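Local atomic coordinates of intracellular exo-alpha-(1->5)-L-arabinofuranosidase (Bifidobacterium longum, PDB entry 2Y2W), a protein that hydrolyses terminal alpha-(1->5)-linked L-arabinofuranosyl residues from arabinans and also acts on wheat arabinoxylan, contributing to plant cell wall breakdown. Residues Y287-H292 and A298-F303; D378-A383 and A405-L410. All blocks are in the same frame, centred on the assembly; numbering follows the deposited sequence.

Contact 1 (Y287-H292 and A298-F303); sequences YFDRGH and ASMQDF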
# COMPACT_ATOMS: atom_id res chain seq x y z
N TYR D 287 2.87 -15.04 30.13
CA TYR D 287 3.46 -14.90 31.46
C TYR D 287 4.50 -15.98 31.74
O TYR D 287 4.37 -17.10 31.27
CB TYR D 287 2.37 -14.95 32.53
CG TYR D 287 1.21 -14.01 32.29
CD1 TYR D 287 1.31 -12.66 32.63
CD2 TYR D 287 0.02 -14.46 31.73
CE1 TYR D 287 0.25 -11.79 32.41
CE2 TYR D 287 -1.04 -13.60 31.50
CZ TYR D 287 -0.92 -12.26 31.84
OH TYR D 287 -1.98 -11.41 31.62
N PHE D 288 5.52 -15.62 32.52
CA PHE D 288 6.56 -16.57 32.94
C PHE D 288 7.26 -16.14 34.23
O PHE D 288 7.11 -15.00 34.67
CB PHE D 288 7.58 -16.83 31.81
CG PHE D 288 8.48 -15.66 31.50
CD1 PHE D 288 8.02 -14.56 30.79
CD2 PHE D 288 9.81 -15.68 31.91
CE1 PHE D 288 8.86 -13.49 30.49
CE2 PHE D 288 10.66 -14.61 31.62
CZ PHE D 288 10.18 -13.51 30.91
N ASP D 289 8.01 -17.06 34.82
CA ASP D 289 8.80 -16.78 36.02
C ASP D 289 10.12 -16.13 35.61
O ASP D 289 11.01 -16.79 35.07
CB ASP D 289 9.05 -18.06 36.82
CG ASP D 289 9.74 -17.81 38.15
OD1 ASP D 289 9.64 -16.69 38.70
OD2 ASP D 289 10.39 -18.75 38.66
N ARG D 290 10.24 -14.83 35.88
CA ARG D 290 11.39 -14.03 35.44
C ARG D 290 12.69 -14.39 36.14
O ARG D 290 13.78 -14.11 35.62
CB ARG D 290 11.10 -12.53 35.58
CG ARG D 290 10.02 -12.02 34.64
CD ARG D 290 9.95 -10.50 34.63
NE ARG D 290 8.66 -10.01 34.13
CZ ARG D 290 8.39 -9.76 32.85
NH1 ARG D 290 9.32 -9.93 31.92
NH2 ARG D 290 7.19 -9.32 32.51
N GLY D 291 12.58 -15.01 37.31
CA GLY D 291 13.75 -15.47 38.05
C GLY D 291 13.77 -16.98 38.22
O GLY D 291 14.10 -17.48 39.30
N HIS D 292 13.41 -17.70 37.16
CA HIS D 292 13.37 -19.16 37.19
C HIS D 292 14.77 -19.76 37.13
O HIS D 292 15.00 -20.89 37.57
CB HIS D 292 12.48 -19.70 36.07
CG HIS D 292 13.09 -19.59 34.71
ND1 HIS D 292 13.18 -18.39 34.02
CD2 HIS D 292 13.64 -20.53 33.90
CE1 HIS D 292 13.76 -18.60 32.85
NE2 HIS D 292 14.05 -19.88 32.75
N ALA D 298 10.63 -14.13 44.99
CA ALA D 298 9.92 -12.88 44.69
C ALA D 298 9.29 -12.92 43.31
O ALA D 298 8.12 -12.56 43.14
CB ALA D 298 10.86 -11.69 44.83
N SER D 299 10.07 -13.36 42.32
CA SER D 299 9.61 -13.46 40.94
C SER D 299 8.55 -14.55 40.79
O SER D 299 7.61 -14.40 40.00
CB SER D 299 10.79 -13.74 40.00
OG SER D 299 11.40 -14.98 40.31
N MET D 300 8.72 -15.63 41.55
CA MET D 300 7.75 -16.73 41.60
C MET D 300 6.38 -16.25 42.10
O MET D 300 5.36 -16.56 41.50
CB MET D 300 8.29 -17.87 42.47
CG MET D 300 7.28 -18.96 42.85
SD MET D 300 6.49 -19.78 41.45
CE MET D 300 7.87 -20.65 40.70
N GLN D 301 6.39 -15.49 43.19
CA GLN D 301 5.16 -14.95 43.79
C GLN D 301 4.45 -13.95 42.87
O GLN D 301 3.22 -13.89 42.84
CB GLN D 301 5.44 -14.32 45.16
CG GLN D 301 4.19 -14.03 46.00
CD GLN D 301 3.48 -15.28 46.48
OE1 GLN D 301 3.87 -15.89 47.48
NE2 GLN D 301 2.42 -15.67 45.77
N ASP D 302 5.23 -13.16 42.12
CA ASP D 302 4.68 -12.27 41.10
C ASP D 302 4.00 -13.08 39.99
O ASP D 302 2.93 -12.71 39.50
CB ASP D 302 5.78 -11.39 40.49
CG ASP D 302 6.40 -10.43 41.49
OD1 ASP D 302 6.02 -10.45 42.68
OD2 ASP D 302 7.27 -9.64 41.07
N PHE D 303 4.65 -14.18 39.61
CA PHE D 303 4.19 -15.05 38.53
C PHE D 303 2.90 -15.80 38.87
O PHE D 303 2.04 -15.98 38.01
CB PHE D 303 5.31 -16.02 38.14
CG PHE D 303 4.90 -17.07 37.15
CD1 PHE D 303 4.36 -16.71 35.92
CD2 PHE D 303 5.06 -18.41 37.44
CE1 PHE D 303 3.98 -17.68 35.00
CE2 PHE D 303 4.70 -19.39 36.52
CZ PHE D 303 4.15 -19.02 35.30

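Contact 2 (D378-A383 and A405-L410); sequences DIYTAA and ASRAQL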
# COMPACT_ATOMS: atom_id res chain seq x y z
N ASP D 378 8.94 -25.25 25.68
CA ASP D 378 9.01 -25.10 27.13
C ASP D 378 8.47 -26.33 27.85
O ASP D 378 7.42 -26.87 27.49
CB ASP D 378 8.24 -23.85 27.58
CG ASP D 378 8.97 -22.56 27.24
OD1 ASP D 378 10.18 -22.60 26.94
OD2 ASP D 378 8.32 -21.49 27.28
N ILE D 379 9.22 -26.77 28.86
CA ILE D 379 8.85 -27.93 29.66
C ILE D 379 8.23 -27.42 30.96
O ILE D 379 8.91 -26.82 31.79
CB ILE D 379 10.07 -28.86 29.94
CG1 ILE D 379 11.01 -28.94 28.73
CG2 ILE D 379 9.61 -30.25 30.34
CD1 ILE D 379 10.48 -29.75 27.54
N TYR D 380 6.92 -27.64 31.11
CA TYR D 380 6.13 -26.95 32.12
C TYR D 380 6.23 -27.54 33.53
O TYR D 380 6.13 -28.75 33.72
CB TYR D 380 4.66 -26.87 31.70
CG TYR D 380 4.39 -25.89 30.59
CD1 TYR D 380 4.62 -24.52 30.76
CD2 TYR D 380 3.88 -26.32 29.37
CE1 TYR D 380 4.37 -23.62 29.74
CE2 TYR D 380 3.62 -25.42 28.34
CZ TYR D 380 3.87 -24.07 28.53
OH TYR D 380 3.61 -23.18 27.52
N THR D 381 6.42 -26.65 34.49
CA THR D 381 6.53 -27.01 35.90
C THR D 381 5.15 -27.02 36.55
O THR D 381 4.18 -26.49 35.99
CB THR D 381 7.41 -26.01 36.67
OG1 THR D 381 6.85 -24.69 36.57
CG2 THR D 381 8.83 -26.00 36.11
N ALA D 382 5.06 -27.63 37.73
CA ALA D 382 3.82 -27.67 38.51
C ALA D 382 3.25 -26.28 38.74
O ALA D 382 2.03 -26.10 38.77
CB ALA D 382 4.05 -28.38 39.83
N ALA D 383 4.14 -25.30 38.89
CA ALA D 383 3.74 -23.90 39.10
C ALA D 383 3.14 -23.28 37.84
O ALA D 383 2.15 -22.55 37.92
CB ALA D 383 4.92 -23.08 39.59
N ALA D 405 -11.26 -17.40 23.54
CA ALA D 405 -9.88 -17.47 24.01
C ALA D 405 -9.14 -18.61 23.32
O ALA D 405 -9.67 -19.72 23.18
CB ALA D 405 -9.83 -17.63 25.53
N SER D 406 -7.92 -18.33 22.88
CA SER D 406 -7.09 -19.34 22.23
C SER D 406 -5.77 -19.50 22.96
O SER D 406 -4.95 -18.58 22.97
CB SER D 406 -6.84 -18.99 20.76
OG SER D 406 -8.04 -18.60 20.10
N ARG D 407 -5.57 -20.67 23.57
CA ARG D 407 -4.33 -20.95 24.27
C ARG D 407 -3.22 -21.27 23.26
O ARG D 407 -3.42 -22.08 22.35
CB ARG D 407 -4.50 -22.11 25.25
CG ARG D 407 -3.41 -22.15 26.31
CD ARG D 407 -3.10 -23.57 26.76
NE ARG D 407 -1.81 -23.64 27.45
CZ ARG D 407 -0.63 -23.78 26.84
NH1 ARG D 407 -0.56 -23.87 25.51
NH2 ARG D 407 0.48 -23.84 27.55
N ALA D 408 -2.08 -20.63 23.44
CA ALA D 408 -0.94 -20.80 22.54
C ALA D 408 0.16 -21.63 23.20
O ALA D 408 0.63 -21.28 24.29
CB ALA D 408 -0.39 -19.44 22.11
N GLN D 409 0.57 -22.75 22.59
CA GLN D 409 -0.04 -23.28 21.36
C GLN D 409 -0.46 -24.74 21.58
O GLN D 409 -0.36 -25.26 22.69
CB GLN D 409 0.92 -23.14 20.17
CG GLN D 409 0.94 -21.73 19.58
CD GLN D 409 1.92 -21.57 18.43
OE1 GLN D 409 2.20 -22.52 17.69
NE2 GLN D 409 2.44 -20.36 18.26
N LEU D 410 -0.93 -25.41 20.53
CA LEU D 410 -1.55 -26.73 20.68
C LEU D 410 -0.57 -27.89 20.89
O LEU D 410 -0.76 -28.71 21.78
CB LEU D 410 -2.49 -27.03 19.51
CG LEU D 410 -3.41 -28.25 19.65
CD1 LEU D 410 -4.35 -28.12 20.86
CD2 LEU D 410 -4.21 -28.48 18.37

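Contact 1 (Y287-H292 and A298-F303)
F303 lays one face of its ring against the backbone leaving strand 280-287. The amide N of D289 sits 3.8 Å above the F303 ring plane, over its centre, and CD1 of F303 comes within 3.4 Å of C of F288. Next to Y287 the ring is touched by a methylene: CB of Y287 lies 4.0 Å from CE1 of F303, while the phenol leads away and its OH is hydrogen-bonded to OD1 of D309. One turn before F303 the helix presents S299, and OD1 of D289 lies 2.9 Å from OG of S299, near enough for a hydrogen bond, although the serine hydroxyl also reaches the carbonyl of A296. OD2 of D289 lies 3.8 Å from CE of M300, whose side chain crosses that of D289 at about a right angle. CG of D289 stands anti to the backbone N (chi1 -174°), which carries the carboxylate to the helix. Behind it a type I turn from D289 to H292 folds the loop back, and ND1 of H292 donates to O of D289 at 2.9 Å. Farther out, D384 and V387 of helix 382-397 touch the F303 side chain. With an alanine at F303, the F288-D289 peptide is likely to lose the ring packed against it, and a gap would probably open toward V387. The loop is thus held to its own helix chiefly by ring-on-peptide packing, which is not a directional bond, while the serine proton is divided between two possible acceptors.

Contact 2 (D378-A383 and A405-L410)
Y380 and R407 meet inside the (beta/alpha)8 barrel fold, where R407 lies on the last barrel strand, 402-408, and Y380 on the loop leading into helix 382-397. Across the two segments the polar link is weak: NH2 of R407 donates to OH of Y380 at 3.2 Å, with a bent N-H...O angle of 135°. Stronger partners lie outside. The same NH2 forms a salt bridge with E388, NH1 donates to the carbonyl of I414, and the tyrosine hydroxyl is hydrogen-bonded to O of V343. E388 probably offsets the charge of this buried guanidinium. By van der Waals contact, NH2 of R407 also approaches CE2 of Y380 at 3.6 Å, coming obliquely to the ring. The side chains reach out from opposite directions. Next along each segment, the side chain of T381 caps the start of helix 382-397, and a cis peptide joins A408 to Q409, a probable arabinofuranose-binding residue, as in related enzymes. Y380 also neighbours W344, which probably helps in substrate recognition. Ring and guanidinium planes stand 89° apart, with CZ of Y380 3.5 Å from NH2 of R407, at the guanidinium edge and in its plane.

In the fold
Both contacts belong to the barrel and follow one another along the chain, their centres about 15 Å apart. Contact 1 is partly buried, its centre about 20 Å from the centre of the chain against about 9 Å for contact 2, and joins the loop after strand 280-287 to the short helix that follows. Contact 2 is wholly buried and spans from strand 402-408 to the lead-in of helix 382-397. That helix is shared: it packs on M300 and F303 of contact 1, with CE of M300 4.0 Å from CB of A383, and supplies E388 to R407 of contact 2. Chemistry differs with place: broad ring-on-backbone packing in contact 1, but in contact 2 a small meeting of two polar groups beside the probable substrate site.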